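Peroxisomal membrane protein LPX1 (Saccharomyces cerevisiae, PDB 2Y6U) hydrolyses acyl esters as a peroxisomal alpha/beta-hydrolase, with esterase, lipase and phospholipase A activity. Local coordinates at the interface of chains A and B. Residues are numbered along the deposited sequence; one frame, centred on the assembly and turned at random. Chains: chain A/B, Peroxisomal membrane protein LPX1.

Contact 1: the interface of chains A and B. Residues chain A 25, 106-108; chain B 360, 363, 366-367.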
# COMPACT_ATOMS: atom_id res chain seq x y z
N LEU A 25 -18.39 0.95 12.43
CA LEU A 25 -19.81 0.81 12.62
C LEU A 25 -20.57 1.55 11.54
O LEU A 25 -21.54 0.99 10.94
CB LEU A 25 -20.14 1.33 14.05
CG LEU A 25 -21.43 0.87 14.59
CD1 LEU A 25 -21.27 -0.68 14.74
CD2 LEU A 25 -21.69 1.58 15.90
N GLY A 106 -16.64 2.84 20.25
CA GLY A 106 -17.89 3.13 19.55
C GLY A 106 -17.77 3.19 18.00
O GLY A 106 -18.78 3.27 17.36
N ARG A 107 -16.55 3.25 17.46
CA ARG A 107 -16.33 3.33 16.03
C ARG A 107 -16.05 2.02 15.34
O ARG A 107 -16.18 1.95 14.11
CB ARG A 107 -15.09 4.16 15.70
CG ARG A 107 -15.13 5.58 16.21
CD ARG A 107 -13.75 6.25 15.92
NE ARG A 107 -13.75 7.60 16.54
CZ ARG A 107 -12.63 8.23 16.90
NH1 ARG A 107 -11.43 7.65 16.70
NH2 ARG A 107 -12.71 9.41 17.49
N LEU A 108 -15.64 1.01 16.10
CA LEU A 108 -15.19 -0.25 15.52
C LEU A 108 -16.37 -1.13 15.04
O LEU A 108 -17.40 -1.16 15.64
CB LEU A 108 -14.35 -1.02 16.51
CG LEU A 108 -13.01 -0.42 16.95
CD1 LEU A 108 -12.49 -1.20 18.20
CD2 LEU A 108 -12.04 -0.26 15.75
N LEU B 360 -22.34 7.18 22.10
CA LEU B 360 -21.51 6.04 22.43
C LEU B 360 -22.42 4.84 22.85
O LEU B 360 -22.13 3.70 22.57
CB LEU B 360 -20.57 6.44 23.58
CG LEU B 360 -19.10 6.10 23.78
CD1 LEU B 360 -18.32 5.79 22.44
CD2 LEU B 360 -18.35 7.25 24.58
N ARG B 363 -24.12 3.41 19.86
CA ARG B 363 -23.07 2.65 19.16
C ARG B 363 -22.82 1.29 19.80
O ARG B 363 -22.62 0.32 19.08
CB ARG B 363 -21.83 3.49 18.99
CG ARG B 363 -22.08 4.64 18.04
CD ARG B 363 -20.95 5.68 18.13
NE ARG B 363 -20.93 6.61 17.00
CZ ARG B 363 -20.48 6.35 15.78
NH1 ARG B 363 -19.89 5.22 15.52
NH2 ARG B 363 -20.56 7.27 14.84
N MET B 366 -25.73 -1.08 18.87
CA MET B 366 -25.63 -1.40 17.44
C MET B 366 -24.49 -2.40 17.16
O MET B 366 -24.65 -3.35 16.43
CB MET B 366 -25.43 -0.12 16.63
CG MET B 366 -26.63 0.77 16.67
SD MET B 366 -26.20 2.48 16.38
CE MET B 366 -26.15 2.47 14.61
N PHE B 367 -23.36 -2.20 17.81
CA PHE B 367 -22.25 -3.09 17.67
C PHE B 367 -22.59 -4.46 18.20
O PHE B 367 -22.25 -5.47 17.58
CB PHE B 367 -20.99 -2.62 18.39
CG PHE B 367 -19.92 -3.58 18.31
CD1 PHE B 367 -19.14 -3.67 17.14
CD2 PHE B 367 -19.71 -4.48 19.33
CE1 PHE B 367 -18.15 -4.59 17.07
CE2 PHE B 367 -18.73 -5.41 19.24
CZ PHE B 367 -17.95 -5.49 18.08
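The carbonyl oxygen of A:Gly106, in a loop of chain A, is the best-held polar atom here, gripped across the dimer interface by a hydrogen bond from the guanidinium of B:Arg363, a residue of the extended C-terminal helix 360-378 of chain B. NH1 of B:Arg363 stands 2.9 Å from O of A:Gly106, and the bond is fairly straight, 155° at the hydrogen. The oxygen lies close to the guanidinium plane, but the nitrogen sits above the carbonyl plane rather than along a lone pair. The arginine reaches this position with CG anti to its own carbonyl carbon, beside the backbone N, and a chain extended from CG to NE; the turn at chi4, -77°, then swings NH1 back toward the loop. Its methylenes run alongside the same oxygen, CD of B:Arg363 lying 3.3 Å from O of A:Gly106, so the chain packs against the loop as well as bonding to it.

A:Leu25 crosses that arginine obliquely. With CG anti to the backbone N (chi1 -160°), it divides its two methyls along the partner helix. CD2 of A:Leu25 rests 3.6 Å from CB of B:Arg363, while CD1 approaches the backbone at B:Phe367. The glycine alpha carbon is also met by CD1 of B:Leu360, at the start of the helix. Farther along, the rim of an aromatic ring comes up to a loop carbonyl, CD1 of B:Phe367 lying 3.4 Å from O of A:Leu108.

Contact 2: the interface of chains A and B. Residues chain A 109-110, 197, 201, 260-261, 263-264, 267; chain B 367, 370-371, 374-375, 378.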
# COMPACT_ATOMS: atom_id res chain seq x y z
N GLY A 109 -16.24 -1.71 13.85
CA GLY A 109 -17.19 -2.72 13.32
C GLY A 109 -16.69 -4.16 13.49
O GLY A 109 -15.80 -4.46 14.33
N THR A 110 -17.34 -5.09 12.79
CA THR A 110 -17.07 -6.53 12.96
C THR A 110 -15.94 -7.02 12.03
O THR A 110 -15.39 -8.10 12.24
CB THR A 110 -18.30 -7.33 12.72
OG1 THR A 110 -18.76 -7.03 11.39
CG2 THR A 110 -19.38 -6.89 13.77
N TYR A 197 -14.19 -21.04 19.40
CA TYR A 197 -14.86 -19.81 19.86
C TYR A 197 -15.13 -19.83 21.38
O TYR A 197 -14.79 -18.90 22.10
CB TYR A 197 -16.20 -19.63 19.15
CG TYR A 197 -16.95 -18.38 19.57
CD1 TYR A 197 -16.68 -17.14 18.94
CD2 TYR A 197 -17.91 -18.41 20.59
CE1 TYR A 197 -17.36 -15.98 19.30
CE2 TYR A 197 -18.59 -17.25 20.96
CZ TYR A 197 -18.28 -16.01 20.30
OH TYR A 197 -18.95 -14.85 20.66
N ARG A 201 -13.60 -17.62 24.22
CA ARG A 201 -14.45 -16.77 25.01
C ARG A 201 -14.12 -16.86 26.50
O ARG A 201 -14.07 -15.85 27.18
CB ARG A 201 -15.94 -16.99 24.68
CG ARG A 201 -16.89 -15.90 25.28
CD ARG A 201 -18.36 -15.85 24.63
NE ARG A 201 -19.22 -14.69 25.05
CZ ARG A 201 -19.35 -13.49 24.42
NH1 ARG A 201 -18.69 -13.17 23.31
NH2 ARG A 201 -20.18 -12.56 24.91
N ALA A 260 -15.27 -8.81 22.46
CA ALA A 260 -15.76 -9.00 21.08
C ALA A 260 -14.68 -8.79 20.04
O ALA A 260 -14.56 -9.56 19.06
CB ALA A 260 -16.96 -8.08 20.81
N GLN A 261 -13.83 -7.77 20.25
CA GLN A 261 -12.72 -7.44 19.29
C GLN A 261 -11.64 -8.52 19.31
O GLN A 261 -11.12 -8.90 18.25
CB GLN A 261 -12.17 -6.05 19.54
CG GLN A 261 -13.17 -4.96 19.19
CD GLN A 261 -13.52 -4.94 17.72
OE1 GLN A 261 -12.73 -5.35 16.92
NE2 GLN A 261 -14.69 -4.45 17.38
N LEU A 263 -12.19 -11.74 20.02
CA LEU A 263 -12.80 -12.86 19.32
C LEU A 263 -12.79 -12.65 17.80
O LEU A 263 -12.50 -13.58 17.06
CB LEU A 263 -14.20 -13.12 19.80
CG LEU A 263 -14.26 -13.73 21.22
CD1 LEU A 263 -15.70 -13.79 21.73
CD2 LEU A 263 -13.62 -15.16 21.28
N LEU A 264 -13.12 -11.43 17.35
CA LEU A 264 -13.08 -11.09 15.94
C LEU A 264 -11.72 -11.25 15.27
O LEU A 264 -11.65 -11.33 14.02
CB LEU A 264 -13.57 -9.63 15.74
CG LEU A 264 -15.03 -9.35 15.97
CD1 LEU A 264 -15.38 -7.86 16.05
CD2 LEU A 264 -15.90 -10.09 14.92
N MET A 267 -11.98 -14.78 13.56
CA MET A 267 -13.21 -15.19 12.91
C MET A 267 -13.22 -14.80 11.43
O MET A 267 -14.15 -15.10 10.74
CB MET A 267 -14.38 -14.49 13.61
CG MET A 267 -14.55 -15.03 15.08
SD MET A 267 -15.71 -14.00 16.09
CE MET A 267 -17.24 -14.35 15.26
N PHE B 367 -23.36 -2.20 17.81
CA PHE B 367 -22.25 -3.09 17.67
C PHE B 367 -22.59 -4.46 18.20
O PHE B 367 -22.25 -5.47 17.58
CB PHE B 367 -20.99 -2.62 18.39
CG PHE B 367 -19.92 -3.58 18.31
CD1 PHE B 367 -19.14 -3.67 17.14
CD2 PHE B 367 -19.71 -4.48 19.33
CE1 PHE B 367 -18.15 -4.59 17.07
CE2 PHE B 367 -18.73 -5.41 19.24
CZ PHE B 367 -17.95 -5.49 18.08
N ALA B 370 -24.56 -6.23 15.75
CA ALA B 370 -23.74 -6.59 14.59
C ALA B 370 -22.88 -7.78 14.90
O ALA B 370 -22.74 -8.69 14.08
CB ALA B 370 -22.88 -5.39 14.13
N PHE B 371 -22.27 -7.78 16.06
CA PHE B 371 -21.42 -8.87 16.48
C PHE B 371 -22.23 -10.15 16.61
O PHE B 371 -21.79 -11.18 16.12
CB PHE B 371 -20.73 -8.61 17.79
CG PHE B 371 -19.88 -9.75 18.23
CD1 PHE B 371 -18.60 -9.91 17.72
CD2 PHE B 371 -20.34 -10.67 19.18
CE1 PHE B 371 -17.82 -10.92 18.15
CE2 PHE B 371 -19.54 -11.73 19.60
CZ PHE B 371 -18.29 -11.87 19.07
N PHE B 374 -22.91 -11.49 13.12
CA PHE B 374 -21.68 -11.96 12.47
C PHE B 374 -21.25 -13.30 13.07
O PHE B 374 -20.91 -14.25 12.32
CB PHE B 374 -20.59 -10.87 12.61
CG PHE B 374 -19.25 -11.26 12.06
CD1 PHE B 374 -19.03 -11.32 10.73
CD2 PHE B 374 -18.22 -11.58 12.90
CE1 PHE B 374 -17.79 -11.68 10.27
CE2 PHE B 374 -17.01 -11.93 12.45
CZ PHE B 374 -16.77 -11.97 11.16
N LYS B 375 -21.30 -13.40 14.40
CA LYS B 375 -20.95 -14.64 15.10
C LYS B 375 -21.83 -15.79 14.55
O LYS B 375 -21.32 -16.89 14.21
CB LYS B 375 -21.11 -14.48 16.62
CG LYS B 375 -20.96 -15.80 17.38
CD LYS B 375 -21.53 -15.76 18.83
CE LYS B 375 -23.03 -15.59 18.88
NZ LYS B 375 -23.65 -16.51 19.90
N ALA B 378 -20.62 -16.78 11.17
CA ALA B 378 -19.28 -17.37 11.13
C ALA B 378 -19.11 -18.70 11.88
O ALA B 378 -18.21 -19.50 11.59
CB ALA B 378 -18.22 -16.35 11.65
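Aromatic packing dominates this patch of the dimer interface, where one face of a helix is set into the other subunit with no polar bond across. B:Phe367, B:Phe371 and B:Phe374 all hold CG anti to the backbone N (chi1 179° at B:Phe371), so their rings project from the helix in a row. The ring of B:Phe367 meets A:Ala260 at its edge, CE2 lying 3.6 Å from CB of A:Ala260. B:Phe371 receives that same methyl over one face, toward the rim, and has CG of A:Leu264 at its edge, in plane. Its tip points at the tip of A:Tyr197, with CE2 of B:Phe371 3.4 Å from OH of A:Tyr197. An alanine at B:Phe371 would remove the ring between A:Ala260, A:Leu264 and A:Tyr197 and would probably loosen the middle of the patch.

Aliphatic groups fill in around the rings. CD2 of A:Leu264 lies 3.3 Å from CE2 of B:Phe374. The methyl CE of A:Met267, turned by a bend at chi3, is 3.7 Å from that same CE2 of B:Phe374. CG2 of A:Thr110 lies 3.8 Å from CB of B:Ala370. B:Lys375 crosses A:Tyr197 at about a right angle, bringing its methylene CD 3.6 Å from CZ of A:Tyr197.

A hydrogen bond within chain A braces the patch: NE2 of A:Gln261 donates to O of A:Gly109 at 3.3 Å, nearly straight and in the carbonyl plane, which would steady the amide beside B:Phe367.

In the fold, the C-terminal helix 360-378 of chain B runs against helices 194-202 and 259-264 and the 109-110 loop of the alpha/beta-hydrolase chain A.

Contact 1 and contact 2 are successive stretches of one association, their C-alpha centres about 13 Å apart. Both use helix 360-378 of chain B, and B:Phe367 belongs to each; on chain A the segment 106-110 likewise runs from one into the other. The helix thus begins at a patch with a polar bond and continues into a broader, apolar one. Two-fold symmetry repeats the pair with the chains exchanged, so each subunit lends its extended C-terminal helix to the other. These helices take part in the dimer contacts yet are dispensable for dimerization, so other parts of the interface can probably hold the dimer without them.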